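Local coordinates for protein-glutamine gamma-glutamyltransferase (Pseudomonas aeruginosa PAO1, PDB 6G49) that displays transglutaminase activity in vitro through its periplasmic domain, linking protein glutamine to lysine side chains, and is critical for the viability of the bacterium, at residues 35-40 / 47-52; 39-44 / 242-247; 218-223 / 238-243. All blocks are in the same frame, centred on the assembly; numbering follows the deposited sequence. Where two conformers were deposited one is given.

Interaction 1: 35-40 / 47-52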
loop_
_atom_site.group_PDB
_atom_site.type_symbol
_atom_site.label_atom_id
_atom_site.label_comp_id
_atom_site.label_asym_id
_atom_site.label_seq_id
_atom_site.Cartn_x
_atom_site.Cartn_y
_atom_site.Cartn_z
ATOM N N THR A 35 2.746 12.843 14.549
ATOM C CA THR A 35 2.337 11.459 14.259
ATOM C C THR A 35 1.962 11.317 12.774
ATOM O O THR A 35 1.375 12.231 12.172
ATOM C CB THR A 35 1.109 11.077 15.094
ATOM O OG1 THR A 35 1.485 11.112 16.469
ATOM C CG2 THR A 35 0.544 9.713 14.766
ATOM N N GLY A 36 2.344 10.201 12.158
ATOM C CA GLY A 36 2.023 10.016 10.732
ATOM C C GLY A 36 2.907 8.947 10.137
ATOM O O GLY A 36 3.741 8.308 10.856
ATOM N N LEU A 37 2.683 8.652 8.854
ATOM C CA LEU A 37 3.480 7.713 8.142
ATOM C C LEU A 37 4.878 8.273 7.951
ATOM O O LEU A 37 5.016 9.439 7.651
ATOM C CB LEU A 37 2.925 7.455 6.736
ATOM C CG LEU A 37 1.635 6.657 6.676
ATOM C CD1 LEU A 37 1.084 6.733 5.251
ATOM C CD2 LEU A 37 1.905 5.219 7.075
ATOM N N SER A 38 5.866 7.389 7.971
ATOM C CA SER A 38 7.212 7.789 7.615
ATOM C C SER A 38 7.711 6.925 6.463
ATOM O O SER A 38 6.929 6.151 5.893
ATOM C CB SER A 38 8.089 7.675 8.818
ATOM O OG SER A 38 8.320 6.355 9.076
ATOM N N GLU A 39 8.984 7.124 6.097
ATOM C CA GLU A 39 9.536 6.582 4.875
ATOM C C GLU A 39 9.850 5.095 5.012
ATOM O O GLU A 39 10.156 4.434 3.995
ATOM C CB GLU A 39 10.790 7.320 4.416
ATOM C CG GLU A 39 11.967 7.116 5.323
ATOM C CD GLU A 39 11.925 7.745 6.695
ATOM O OE1 GLU A 39 11.174 8.744 6.893
ATOM O OE2 GLU A 39 12.713 7.275 7.557
ATOM N N SER A 40 9.795 4.545 6.223
ATOM C CA SER A 40 10.103 3.111 6.408
ATOM C C SER A 40 9.107 2.525 7.404
ATOM O O SER A 40 8.350 3.264 8.136
ATOM C CB SER A 40 11.527 2.927 6.839
ATOM O OG SER A 40 11.657 3.333 8.177
ATOM N N ALA A 47 0.617 -0.610 13.204
ATOM C CA ALA A 47 -0.239 -0.894 14.338
ATOM C C ALA A 47 -0.132 0.259 15.342
ATOM O O ALA A 47 -1.119 0.683 15.996
ATOM C CB ALA A 47 0.116 -2.233 14.902
ATOM N N GLU A 48 1.078 0.808 15.516
ATOM C CA GLU A 48 1.210 1.975 16.421
ATOM C C GLU A 48 0.324 3.146 15.938
ATOM O O GLU A 48 -0.340 3.801 16.734
ATOM C CB GLU A 48 2.690 2.317 16.622
ATOM C CG GLU A 48 2.851 3.625 17.394
ATOM C CD GLU A 48 4.228 3.925 17.967
ATOM O OE1 GLU A 48 5.086 3.015 17.949
ATOM O OE2 GLU A 48 4.439 5.079 18.428
ATOM N N LEU A 49 0.211 3.415 14.611
ATOM C CA LEU A 49 -0.750 4.389 14.071
ATOM C C LEU A 49 -2.205 3.951 14.240
ATOM O O LEU A 49 -3.118 4.804 14.337
ATOM C CB LEU A 49 -0.499 4.701 12.571
ATOM C CG LEU A 49 0.759 5.506 12.236
ATOM C CD1 LEU A 49 0.938 5.594 10.698
ATOM C CD2 LEU A 49 0.754 6.931 12.814
ATOM N N GLY A 50 -2.448 2.654 14.213
ATOM C CA GLY A 50 -3.752 2.082 14.426
ATOM C C GLY A 50 -4.333 2.500 15.769
ATOM O O GLY A 50 -5.550 2.321 15.973
ATOM N N ARG A 51 -3.435 2.917 16.678
ATOM C CA ARG A 51 -3.752 3.306 18.046
ATOM C C ARG A 51 -3.887 4.828 18.182
ATOM O O ARG A 51 -4.170 5.332 19.290
ATOM C CB ARG A 51 -2.731 2.661 19.006
ATOM C CG ARG A 51 -2.846 1.136 18.996
ATOM C CD ARG A 51 -2.112 0.403 20.110
ATOM N NE ARG A 51 -0.690 0.706 20.096
ATOM C CZ ARG A 51 0.258 -0.028 19.488
ATOM N NH1 ARG A 51 -0.040 -1.153 18.855
ATOM N NH2 ARG A 51 1.518 0.378 19.507
ATOM N N SER A 52 -3.708 5.611 17.103
ATOM C CA SER A 52 -3.813 7.078 17.126
ATOM C C SER A 52 -5.123 7.513 16.461
ATOM O O SER A 52 -5.467 7.057 15.351
ATOM C CB SER A 52 -2.667 7.781 16.421
ATOM O OG SER A 52 -2.883 9.186 16.348
#
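Leu-49 pushes its forked end against the backbone of Gly-36, with one methyl on the Thr-35 side and the other on the Leu-37 side. Its CG lies anti to the carbonyl carbon (chi1 -70°), and from there the two branches share the work. CD2 meets Thr-35 CG2 at 3.4 Å, tighter than carbons usually sit, and stands 3.7 Å from Gly-36 N. CD1 reaches Leu-37 CD2 at 3.8 Å and lies 3.9 Å from Gly-36 O. The side chains of Thr-35 and Leu-49 run past each other in opposite directions, whereas those of Leu-37 and Leu-49 cross at about a right angle.

Thr-35 suits its place because a beta-branched residue offers two different groups at once. With CG2 anti to its backbone N, the methyl is presented to Leu-49, and Ser-52 OG lies 3.8 Å from the same CG2. The hydroxyl OG1 makes a weak hydrogen bond with Glu-54 OE2. Ser-52 OG has its own partner in Glu-54 N, so its meeting with the threonine methyl is plain packing. Gly-36 is extended at phi 162° and psi 178°, where a beta carbon would jam against the carbonyl O of the preceding residue; these backbone angles alone account for the glycine.

The contact folds the loop before strand 40-41 back over the short helix 45-50, within the TgpA N-terminal region. Leu-37 is buried, its side chain about 8 Å from those of Cys-243 and His-287, two of the probable active-site residues. The loop runs on into strand 40-41, which pairs antiparallel with strand 86-87, while Thr-35 and Ser-52 pack on the loop residue Gln-283 just after strand 278-282.

Interaction 2: 39-44 / 242-247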
loop_
_atom_site.group_PDB
_atom_site.type_symbol
_atom_site.label_atom_id
_atom_site.label_comp_id
_atom_site.label_asym_id
_atom_site.label_seq_id
_atom_site.Cartn_x
_atom_site.Cartn_y
_atom_site.Cartn_z
ATOM N N GLU A 39 8.984 7.124 6.097
ATOM C CA GLU A 39 9.536 6.582 4.875
ATOM C C GLU A 39 9.850 5.095 5.012
ATOM O O GLU A 39 10.156 4.434 3.995
ATOM C CB GLU A 39 10.790 7.320 4.416
ATOM C CG GLU A 39 11.967 7.116 5.323
ATOM C CD GLU A 39 11.925 7.745 6.695
ATOM O OE1 GLU A 39 11.174 8.744 6.893
ATOM O OE2 GLU A 39 12.713 7.275 7.557
ATOM N N SER A 40 9.795 4.545 6.223
ATOM C CA SER A 40 10.103 3.111 6.408
ATOM C C SER A 40 9.107 2.525 7.404
ATOM O O SER A 40 8.350 3.264 8.136
ATOM C CB SER A 40 11.527 2.927 6.839
ATOM O OG SER A 40 11.657 3.333 8.177
ATOM N N MET A 41 9.010 1.221 7.410
ATOM C CA MET A 41 8.257 0.596 8.459
ATOM C C MET A 41 8.626 -0.870 8.624
ATOM O O MET A 41 8.873 -1.635 7.709
ATOM C CB MET A 41 6.770 0.661 8.172
ATOM C CG MET A 41 6.425 -0.021 6.899
ATOM S SD MET A 41 4.695 0.231 6.725
ATOM C CE MET A 41 4.155 -1.433 7.050
ATOM N N ALA A 42 8.653 -1.218 9.904
ATOM C CA ALA A 42 8.743 -2.569 10.325
ATOM C C ALA A 42 7.337 -3.070 10.622
ATOM O O ALA A 42 6.523 -2.263 11.042
ATOM C CB ALA A 42 9.590 -2.634 11.548
ATOM N N PRO A 43 7.032 -4.365 10.414
ATOM C CA PRO A 43 5.773 -4.949 10.918
ATOM C C PRO A 43 5.646 -4.565 12.403
ATOM O O PRO A 43 6.575 -4.757 13.213
ATOM C CB PRO A 43 5.924 -6.436 10.592
ATOM C CG PRO A 43 6.764 -6.412 9.343
ATOM C CD PRO A 43 7.814 -5.358 9.658
ATOM N N GLY A 44 4.499 -3.966 12.732
ATOM C CA GLY A 44 4.265 -3.381 14.055
ATOM C C GLY A 44 4.157 -1.872 14.029
ATOM O O GLY A 44 3.495 -1.232 14.855
ATOM N N PHE A 242 -0.629 -7.104 11.935
ATOM C CA PHE A 242 -1.386 -6.035 11.397
ATOM C C PHE A 242 -0.985 -5.864 9.917
ATOM O O PHE A 242 -0.348 -6.737 9.351
ATOM C CB PHE A 242 -1.231 -4.785 12.267
ATOM C CG PHE A 242 -2.262 -3.715 12.069
ATOM C CD1 PHE A 242 -3.616 -3.982 12.322
ATOM C CD2 PHE A 242 -1.940 -2.423 11.659
ATOM C CE1 PHE A 242 -4.559 -2.985 12.173
ATOM C CE2 PHE A 242 -2.905 -1.438 11.502
ATOM C CZ PHE A 242 -4.234 -1.742 11.725
ATOM N N CYS A 243 -1.438 -4.792 9.276
ATOM C CA CYS A 243 -1.367 -4.763 7.784
ATOM C C CYS A 243 0.078 -4.871 7.300
ATOM O O CYS A 243 0.268 -5.476 6.253
ATOM C CB CYS A 243 -2.014 -3.529 7.191
ATOM S SG CYS A 243 -1.423 -1.994 7.929
ATOM N N ALA A 244 1.055 -4.323 8.013
ATOM C CA ALA A 244 2.462 -4.377 7.505
ATOM C C ALA A 244 3.014 -5.813 7.516
ATOM O O ALA A 244 3.800 -6.178 6.649
ATOM C CB ALA A 244 3.372 -3.534 8.305
ATOM N N HIS A 245 2.602 -6.647 8.482
ATOM C CA HIS A 245 2.951 -8.065 8.462
ATOM C C HIS A 245 2.465 -8.704 7.171
ATOM O O HIS A 245 3.215 -9.454 6.473
ATOM C CB HIS A 245 2.363 -8.846 9.669
ATOM C CG HIS A 245 2.887 -8.411 10.977
ATOM N ND1 HIS A 245 2.458 -7.270 11.604
ATOM C CD2 HIS A 245 3.811 -8.988 11.766
ATOM C CE1 HIS A 245 3.108 -7.156 12.748
ATOM N NE2 HIS A 245 3.929 -8.207 12.887
ATOM N N TYR A 246 1.193 -8.514 6.797
ATOM C CA TYR A 246 0.598 -9.176 5.685
ATOM C C TYR A 246 1.186 -8.643 4.367
ATOM O O TYR A 246 1.542 -9.386 3.496
ATOM C CB TYR A 246 -0.932 -8.994 5.656
ATOM C CG TYR A 246 -1.604 -9.800 6.748
ATOM C CD1 TYR A 246 -1.787 -9.285 8.019
ATOM C CD2 TYR A 246 -1.995 -11.094 6.499
ATOM C CE1 TYR A 246 -2.285 -10.056 9.051
ATOM C CE2 TYR A 246 -2.526 -11.862 7.517
ATOM C CZ TYR A 246 -2.687 -11.353 8.775
ATOM O OH TYR A 246 -3.230 -12.172 9.750
ATOM N N ALA A 247 1.262 -7.312 4.262
ATOM C CA ALA A 247 1.754 -6.691 3.023
ATOM C C ALA A 247 3.234 -7.055 2.792
ATOM O O ALA A 247 3.602 -7.403 1.678
ATOM C CB ALA A 247 1.581 -5.191 3.047
#
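Pro-43 lays its CB over the centre of the His-245 ring in a CH-pi contact, 3.4 Å from the ring centroid and only 6° off the normal. His-245 belongs to the first turn of helix 243-256, which in this transglutaminase-like fold begins with Cys-243, the probable nucleophile. The histidine chi1 of -64° sets CG anti to the carbonyl carbon, beside the backbone N. A proline fits here because its rigid ring holds a CB C-H toward the pi face. The histidine ring also meets that of Phe-234 and touches Pro-223.

Ala-244 points toward the loop, and its small CB allows the backbones to approach until Pro-43 CA and Ala-244 CA are 4.8 Å apart. Pro-43 CA itself rests 3.8 Å from Ala-244 CB. Met-41 reaches toward this alanine as well, but its modelled CE is implausibly close in the conformer given, so the detail of that approach is doubtful. Gly-44 has a phi of 112°, where a beta carbon would collide with the carbonyl O of Pro-43; this explains the residue type. The contact thus ties the loop after strand 40-41, from the TgpA N-terminal region, to the helix that begins with the probable nucleophile. Beside the proline CB, Gly-44 N approaches the same imidazole obliquely, 3.5 Å from His-245 CE1.

Interaction 3: 218-223 / 238-243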
loop_
_atom_site.group_PDB
_atom_site.type_symbol
_atom_site.label_atom_id
_atom_site.label_comp_id
_atom_site.label_asym_id
_atom_site.label_seq_id
_atom_site.Cartn_x
_atom_site.Cartn_y
_atom_site.Cartn_z
ATOM N N ALA A 218 -4.779 -14.116 12.190
ATOM C CA ALA A 218 -5.344 -13.107 13.020
ATOM C C ALA A 218 -4.867 -11.737 12.546
ATOM O O ALA A 218 -3.636 -11.521 12.269
ATOM C CB ALA A 218 -4.962 -13.327 14.468
ATOM N N TYR A 219 -5.799 -10.788 12.564
ATOM C CA TYR A 219 -5.566 -9.378 12.262
ATOM C C TYR A 219 -5.722 -8.663 13.607
ATOM O O TYR A 219 -6.797 -8.631 14.162
ATOM C CB TYR A 219 -6.578 -8.851 11.266
ATOM C CG TYR A 219 -6.136 -7.563 10.636
ATOM C CD1 TYR A 219 -4.991 -7.523 9.880
ATOM C CD2 TYR A 219 -6.845 -6.393 10.812
ATOM C CE1 TYR A 219 -4.560 -6.359 9.305
ATOM C CE2 TYR A 219 -6.420 -5.216 10.237
ATOM C CZ TYR A 219 -5.273 -5.214 9.480
ATOM O OH TYR A 219 -4.816 -4.070 8.891
ATOM N N THR A 220 -4.644 -8.092 14.122
ATOM C CA THR A 220 -4.631 -7.509 15.479
ATOM C C THR A 220 -3.717 -6.265 15.511
ATOM O O THR A 220 -2.665 -6.233 14.882
ATOM C CB THR A 220 -4.207 -8.578 16.499
ATOM O OG1 THR A 220 -4.085 -7.982 17.794
ATOM C CG2 THR A 220 -2.881 -9.228 16.192
ATOM N N LEU A 221 -4.078 -5.336 16.393
ATOM C CA LEU A 221 -3.299 -4.169 16.682
ATOM C C LEU A 221 -2.208 -4.490 17.703
ATOM O O LEU A 221 -1.417 -3.621 17.973
ATOM C CB LEU A 221 -4.237 -3.086 17.214
ATOM C CG LEU A 221 -5.010 -2.333 16.143
ATOM C CD1 LEU A 221 -6.139 -1.499 16.726
ATOM C CD2 LEU A 221 -4.059 -1.431 15.361
ATOM N N LYS A 222 -2.183 -5.713 18.249
ATOM C CA LYS A 222 -1.193 -6.127 19.202
ATOM C C LYS A 222 -0.618 -7.443 18.757
ATOM O O LYS A 222 -0.752 -8.462 19.405
ATOM C CB LYS A 222 -1.795 -6.154 20.617
ATOM C CG LYS A 222 -2.017 -4.768 21.217
ATOM C CD LYS A 222 -1.835 -4.686 22.729
ATOM C CE LYS A 222 -1.142 -3.417 23.190
ATOM N NZ LYS A 222 -1.722 -2.198 22.572
ATOM N N PRO A 223 0.082 -7.453 17.602
ATOM C CA PRO A 223 0.704 -8.660 17.118
ATOM C C PRO A 223 1.835 -9.147 18.010
ATOM O O PRO A 223 2.585 -8.366 18.581
ATOM C CB PRO A 223 1.314 -8.288 15.770
ATOM C CG PRO A 223 1.351 -6.778 15.750
ATOM C CD PRO A 223 0.378 -6.263 16.789
ATOM N N THR A 238 3.317 -17.611 14.148
ATOM C CA THR A 238 2.354 -16.793 14.874
ATOM C C THR A 238 1.051 -16.668 14.071
ATOM O O THR A 238 -0.036 -16.555 14.662
ATOM C CB THR A 238 2.920 -15.431 15.280
ATOM O OG1 THR A 238 3.050 -14.624 14.088
ATOM C CG2 THR A 238 4.224 -15.523 16.032
ATOM N N ARG A 239 1.143 -16.518 12.732
ATOM C CA ARG A 239 0.005 -16.167 11.881
ATOM C C ARG A 239 -0.825 -15.052 12.478
ATOM O O ARG A 239 -2.056 -15.040 12.366
ATOM C CB ARG A 239 -0.835 -17.388 11.533
ATOM C CG ARG A 239 -0.094 -18.423 10.731
ATOM C CD ARG A 239 -1.033 -19.497 10.238
ATOM N NE ARG A 239 -0.485 -20.416 9.263
ATOM C CZ ARG A 239 0.333 -21.416 9.564
ATOM N NH1 ARG A 239 0.745 -21.559 10.806
ATOM N NH2 ARG A 239 0.795 -22.215 8.612
ATOM N N SER A 240 -0.158 -14.044 13.021
ATOM C CA SER A 240 -0.840 -12.950 13.671
ATOM C C SER A 240 -0.100 -11.648 13.413
ATOM O O SER A 240 1.123 -11.572 13.665
ATOM C CB SER A 240 -0.951 -13.194 15.178
ATOM O OG SER A 240 -1.579 -12.092 15.813
ATOM N N GLY A 241 -0.816 -10.640 12.978
ATOM C CA GLY A 241 -0.172 -9.357 12.664
ATOM C C GLY A 241 -1.160 -8.275 12.307
ATOM O O GLY A 241 -2.392 -8.472 12.279
ATOM N N PHE A 242 -0.629 -7.104 11.935
ATOM C CA PHE A 242 -1.386 -6.035 11.397
ATOM C C PHE A 242 -0.985 -5.864 9.917
ATOM O O PHE A 242 -0.348 -6.737 9.351
ATOM C CB PHE A 242 -1.231 -4.785 12.267
ATOM C CG PHE A 242 -2.262 -3.715 12.069
ATOM C CD1 PHE A 242 -3.616 -3.982 12.322
ATOM C CD2 PHE A 242 -1.940 -2.423 11.659
ATOM C CE1 PHE A 242 -4.559 -2.985 12.173
ATOM C CE2 PHE A 242 -2.905 -1.438 11.502
ATOM C CZ PHE A 242 -4.234 -1.742 11.725
ATOM N N CYS A 243 -1.438 -4.792 9.276
ATOM C CA CYS A 243 -1.367 -4.763 7.784
ATOM C C CYS A 243 0.078 -4.871 7.300
ATOM O O CYS A 243 0.268 -5.476 6.253
ATOM C CB CYS A 243 -2.014 -3.529 7.191
ATOM S SG CYS A 243 -1.423 -1.994 7.929
#
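Tyr-219, Phe-242 and Leu-221 form the dense part of this contact, with the phenylalanine ring held from both faces. Over one face sits Tyr-219 OH, 3.5 Å from Phe-242 CE1. Over the opposite face Leu-221 CD2 makes a CH-pi contact, 3.8 Å from the ring centroid. The two aromatic rings are nearly parallel but slid apart, with centroids 4.8 Å apart and planes at 26°, so they barely overlap. With CG anti to its backbone N, the Phe-242 side chain extends between Tyr-219 and Leu-221; Ile-46 and Ala-47 of helix 45-50 also touch it. Tyr-219 OH further lies 3.3 Å from Cys-243 CB, and the tyrosine touches His-287, placing the ring beside the probable catalytic pair.

Strands 218-219 and 240-241 are the parallel pair of a beta-alpha-beta unit whose connection includes helix 230-238. Three bonds join them: Ala-218 N to Arg-239 O (2.9 Å), Gly-241 N to Ala-218 O (3.0 Å) and Thr-220 N to Gly-241 O (2.9 Å). Pro-223 CB rests against Gly-241 CA.

The face carrying Ala-218 and Ser-240, opposite that of Tyr-219, is more open to solvent, although Ser-240 OG still meets Thr-220 CG2 at 3.2 Å. Arg-239, in a positive-phi turn after the helix, sends its side chain away to a salt bridge with Glu-215. Lys-222 is exposed, its backbone N bonded to Thr-220 OG1 in an ST turn.

How the interactions relate
The three contacts form a chain across the fold: the centres of interactions 1 and 2 are about 10 Å apart, as are those of 2 and 3, while 1 and 3 are about 16 Å apart. Interactions 1 and 2 share Glu-39 and Ser-40 at strand 40-41; interactions 2 and 3 share Phe-242 and Cys-243, where strand 240-241 runs into helix 243-256. Both segments of interaction 1 precede those of interaction 3, and interaction 2 spans the long gap between the N-terminal and transglutaminase-like regions. A hydrogen bond between Tyr-246 OH and Ala-218 O also links 2 with 3. Interactions 2 and 3 include the probable nucleophile, with interaction 1 close by, so both regions contribute to its surroundings.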